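Local coordinates for protein HcgC (Methanococcus maripaludis S2, PDB 5O4J) that probably transfers a methyl group from S-adenosylmethionine to a carbon of a pyridinol precursor during biosynthesis of the [Fe]-hydrogenase cofactor, at residues 8-22 and 225-239. Sequence-based numbering, arbitrary orientation.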
# COMPACT_ATOMS: atom_id res chain seq x y z
N SER A 8 -10.38 12.56 26.18
CA SER A 8 -9.69 11.29 26.01
C SER A 8 -8.98 11.18 24.67
O SER A 8 -8.20 10.25 24.49
CB SER A 8 -10.67 10.12 26.12
OG SER A 8 -11.16 10.01 27.45
N VAL A 9 -9.25 12.08 23.73
CA VAL A 9 -8.67 12.00 22.40
C VAL A 9 -7.99 13.33 22.08
O VAL A 9 -8.51 14.40 22.41
CB VAL A 9 -9.74 11.64 21.35
CG1 VAL A 9 -9.09 11.50 19.99
CG2 VAL A 9 -10.42 10.35 21.73
N LYS A 10 -6.84 13.24 21.42
CA LYS A 10 -6.06 14.41 21.06
C LYS A 10 -6.25 14.72 19.59
O LYS A 10 -6.38 13.82 18.76
CB LYS A 10 -4.57 14.18 21.32
CG LYS A 10 -4.23 13.80 22.76
CD LYS A 10 -2.77 13.37 22.88
CE LYS A 10 -2.46 12.84 24.27
NZ LYS A 10 -2.69 13.86 25.32
N THR A 11 -6.23 16.01 19.26
CA THR A 11 -6.22 16.47 17.88
C THR A 11 -4.91 17.21 17.65
O THR A 11 -4.62 18.19 18.33
CB THR A 11 -7.40 17.39 17.57
OG1 THR A 11 -8.61 16.67 17.79
CG2 THR A 11 -7.32 17.89 16.12
N THR A 12 -4.14 16.76 16.67
CA THR A 12 -2.82 17.30 16.38
C THR A 12 -2.80 17.79 14.94
O THR A 12 -3.04 17.01 14.02
CB THR A 12 -1.75 16.24 16.60
OG1 THR A 12 -1.88 15.71 17.93
CG2 THR A 12 -0.35 16.85 16.44
N ARG A 13 -2.50 19.07 14.75
CA ARG A 13 -2.29 19.63 13.42
C ARG A 13 -0.79 19.72 13.15
O ARG A 13 -0.01 20.13 14.02
CB ARG A 13 -2.91 21.03 13.32
CG ARG A 13 -4.43 21.06 13.41
CD ARG A 13 -4.97 22.49 13.40
NE ARG A 13 -4.13 23.41 12.62
CZ ARG A 13 -4.43 24.68 12.36
NH1 ARG A 13 -5.56 25.21 12.81
NH2 ARG A 13 -3.59 25.42 11.65
N SER A 14 -0.39 19.32 11.95
CA SER A 14 1.03 19.34 11.63
C SER A 14 1.55 20.77 11.60
O SER A 14 0.86 21.71 11.18
CB SER A 14 1.30 18.66 10.28
OG SER A 14 0.70 19.32 9.17
N LYS A 15 2.78 20.95 12.08
CA LYS A 15 3.45 22.23 11.93
C LYS A 15 3.73 22.53 10.47
O LYS A 15 3.60 23.68 10.03
CB LYS A 15 4.74 22.26 12.75
CG LYS A 15 4.52 22.18 14.25
CD LYS A 15 5.83 21.98 14.98
CE LYS A 15 5.61 21.85 16.47
NZ LYS A 15 5.16 23.17 17.01
N ILE A 16 4.13 21.52 9.71
CA ILE A 16 4.36 21.68 8.28
C ILE A 16 3.05 22.02 7.59
O ILE A 16 2.06 21.29 7.72
CB ILE A 16 5.01 20.41 7.71
CG1 ILE A 16 6.48 20.34 8.13
CG2 ILE A 16 4.88 20.35 6.17
CD1 ILE A 16 7.05 18.94 8.06
N LYS A 17 3.04 23.13 6.86
CA LYS A 17 1.88 23.58 6.10
C LYS A 17 2.01 23.15 4.65
O LYS A 17 3.10 22.84 4.15
CB LYS A 17 1.74 25.10 6.16
CG LYS A 17 1.40 25.65 7.54
CD LYS A 17 1.53 27.17 7.53
CE LYS A 17 1.01 27.81 8.81
NZ LYS A 17 1.21 29.28 8.77
N ILE A 18 0.88 23.15 3.95
CA ILE A 18 0.92 22.82 2.53
C ILE A 18 1.91 23.72 1.80
O ILE A 18 2.70 23.26 0.97
CB ILE A 18 -0.49 22.90 1.91
CG1 ILE A 18 -1.47 21.99 2.67
CG2 ILE A 18 -0.47 22.45 0.47
CD1 ILE A 18 -2.90 22.43 2.53
N LYS A 19 1.91 25.02 2.13
CA LYS A 19 2.82 25.95 1.46
C LYS A 19 4.28 25.59 1.71
O LYS A 19 5.14 25.90 0.88
CB LYS A 19 2.55 27.39 1.92
CG LYS A 19 2.82 27.69 3.38
CD LYS A 19 2.65 29.18 3.65
CE LYS A 19 2.97 29.55 5.09
NZ LYS A 19 2.79 31.02 5.33
N ASP A 20 4.58 24.97 2.85
CA ASP A 20 5.95 24.57 3.16
C ASP A 20 6.41 23.44 2.25
O ASP A 20 7.58 23.39 1.85
CB ASP A 20 6.07 24.14 4.63
CG ASP A 20 5.74 25.26 5.60
OD1 ASP A 20 6.07 26.43 5.32
OD2 ASP A 20 5.14 24.96 6.66
N ILE A 21 5.51 22.49 1.95
CA ILE A 21 5.83 21.41 1.02
C ILE A 21 5.99 21.97 -0.39
O ILE A 21 6.90 21.57 -1.12
CB ILE A 21 4.74 20.33 1.08
CG1 ILE A 21 4.49 19.91 2.53
CG2 ILE A 21 5.15 19.13 0.24
CD1 ILE A 21 3.39 18.87 2.71
N VAL A 22 5.08 22.86 -0.79
CA VAL A 22 5.23 23.53 -2.08
C VAL A 22 6.60 24.18 -2.17
O VAL A 22 7.36 23.98 -3.13
CB VAL A 22 4.10 24.55 -2.28
CG1 VAL A 22 4.33 25.39 -3.55
CG2 VAL A 22 2.76 23.86 -2.33
N LEU A 225 -3.15 27.44 0.94
CA LEU A 225 -1.90 26.74 1.21
C LEU A 225 -1.40 26.99 2.63
O LEU A 225 -0.58 26.21 3.13
CB LEU A 225 -0.82 27.18 0.21
CG LEU A 225 -1.08 26.95 -1.28
CD1 LEU A 225 0.16 27.36 -2.05
CD2 LEU A 225 -1.44 25.51 -1.56
N ASN A 226 -1.89 28.04 3.28
CA ASN A 226 -1.43 28.42 4.62
C ASN A 226 -2.21 27.65 5.69
O ASN A 226 -2.87 28.22 6.57
CB ASN A 226 -1.59 29.93 4.80
CG ASN A 226 -0.86 30.45 6.01
OD1 ASN A 226 0.14 29.87 6.45
ND2 ASN A 226 -1.34 31.56 6.56
N MET A 227 -2.16 26.33 5.57
CA MET A 227 -2.94 25.41 6.37
C MET A 227 -2.08 24.18 6.64
O MET A 227 -1.31 23.76 5.77
CB MET A 227 -4.24 25.00 5.65
CG MET A 227 -5.03 23.88 6.30
SD MET A 227 -5.49 24.25 8.01
CE MET A 227 -6.27 22.71 8.50
N SER A 228 -2.21 23.63 7.85
CA SER A 228 -1.51 22.40 8.20
C SER A 228 -1.76 21.34 7.14
O SER A 228 -2.89 21.14 6.70
CB SER A 228 -1.99 21.87 9.56
OG SER A 228 -1.64 22.74 10.62
N ALA A 229 -0.70 20.63 6.75
CA ALA A 229 -0.86 19.58 5.75
C ALA A 229 -1.74 18.45 6.27
O ALA A 229 -2.53 17.87 5.52
CB ALA A 229 0.50 19.04 5.30
N ILE A 230 -1.61 18.11 7.55
CA ILE A 230 -2.28 16.93 8.11
C ILE A 230 -2.82 17.25 9.49
O ILE A 230 -2.18 17.93 10.29
CB ILE A 230 -1.32 15.73 8.19
CG1 ILE A 230 -0.92 15.30 6.78
CG2 ILE A 230 -1.98 14.55 8.90
CD1 ILE A 230 0.13 14.22 6.70
N THR A 231 -4.01 16.71 9.78
CA THR A 231 -4.61 16.74 11.10
C THR A 231 -4.86 15.31 11.56
O THR A 231 -5.38 14.49 10.79
CB THR A 231 -5.90 17.55 11.08
OG1 THR A 231 -5.60 18.89 10.67
CG2 THR A 231 -6.56 17.58 12.45
N VAL A 232 -4.46 14.99 12.79
CA VAL A 232 -4.52 13.63 13.29
C VAL A 232 -5.38 13.58 14.54
O VAL A 232 -5.32 14.48 15.39
CB VAL A 232 -3.11 13.08 13.60
CG1 VAL A 232 -3.21 11.58 13.86
CG2 VAL A 232 -2.15 13.38 12.48
N SER A 233 -6.16 12.51 14.66
CA SER A 233 -6.91 12.18 15.87
C SER A 233 -6.27 10.95 16.50
O SER A 233 -6.11 9.91 15.84
CB SER A 233 -8.38 11.92 15.53
OG SER A 233 -9.14 11.59 16.69
N SER A 234 -5.85 11.06 17.77
CA SER A 234 -5.14 9.97 18.42
C SER A 234 -5.36 10.01 19.93
O SER A 234 -5.71 11.04 20.51
CB SER A 234 -3.63 10.05 18.12
OG SER A 234 -3.05 11.20 18.70
N ILE A 235 -5.10 8.87 20.58
CA ILE A 235 -5.16 8.83 22.04
C ILE A 235 -3.90 9.42 22.64
O ILE A 235 -3.96 10.15 23.64
CB ILE A 235 -5.36 7.38 22.53
CG1 ILE A 235 -6.53 6.70 21.83
CG2 ILE A 235 -5.54 7.37 24.06
CD1 ILE A 235 -7.86 7.39 21.98
N ASP A 236 -2.75 9.11 22.05
CA ASP A 236 -1.45 9.49 22.58
C ASP A 236 -0.79 10.54 21.69
O ASP A 236 -1.22 10.81 20.57
CB ASP A 236 -0.55 8.26 22.72
CG ASP A 236 -1.11 7.24 23.69
OD1 ASP A 236 -1.79 7.65 24.66
OD2 ASP A 236 -0.88 6.03 23.48
N HIS A 237 0.28 11.12 22.21
CA HIS A 237 1.00 12.14 21.46
C HIS A 237 1.62 11.54 20.21
O HIS A 237 2.28 10.49 20.26
CB HIS A 237 2.08 12.78 22.34
CG HIS A 237 1.53 13.56 23.48
ND1 HIS A 237 1.13 14.87 23.36
CD2 HIS A 237 1.34 13.23 24.78
CE1 HIS A 237 0.69 15.30 24.53
NE2 HIS A 237 0.81 14.33 25.41
N VAL A 238 1.42 12.22 19.09
CA VAL A 238 2.00 11.84 17.80
C VAL A 238 2.69 13.00 17.11
O VAL A 238 3.24 12.83 16.03
CB VAL A 238 0.92 11.23 16.88
CG1 VAL A 238 0.42 9.90 17.44
CG2 VAL A 238 -0.25 12.19 16.68
N GLU A 239 2.74 14.16 17.77
CA GLU A 239 3.27 15.37 17.15
C GLU A 239 4.65 15.16 16.53
O GLU A 239 4.92 15.64 15.42
CB GLU A 239 3.31 16.50 18.18
CG GLU A 239 4.00 16.13 19.50
CD GLU A 239 3.62 17.04 20.65
OE1 GLU A 239 2.85 17.99 20.43
OE2 GLU A 239 4.10 16.80 21.78
O HOH W 1 -9.75 14.03 17.61
O HOH W 2 -3.55 13.78 17.67
O HOH W 3 0.15 14.78 19.42
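Lys-17 sets off with CG anti to its carbonyl carbon (chi1 -66°) and runs extended beside Asn-226, whose CG is anti to the backbone N (chi1 -167°), and the lysine NZ donates a hydrogen bond to Asn-226 OD1 at 2.6 Å. Lys-19 NZ adds a weak hydrogen bond to the same oxygen. With an alanine in place of Lys-17, Asn-226 OD1 would probably lose its shorter lysine partner, leaving the amide held less firmly against turning. In the first turn of helix 18-37, Ile-18 N donates to Met-227 O and Lys-19 N to Leu-225 O. Ser-14 OG gives its proton to Ile-16 O at 2.8 Å and accepts from Ile-230 N; Ser-228 OG donates to Ser-14 O and takes Arg-13 NE at 3.3 Å, near the guanidinium plane. Strands 10-13 and 230-234 pair antiparallel as the middle of a four-stranded sheet, separate from the Rossmann-like one. Water 2 joins Thr-12 OG1 to Ser-234 OG and Val-232 O. Lys-10, bent at chi4, lays CE over the His-237 ring, 3.8 Å from its centroid, a CH-pi contact. At the far end Val-9 CG2 meets Ile-235 CD1 at 3.9 Å; Val-9 also touches the bound pyridinol and Ile-115 of the second subunit.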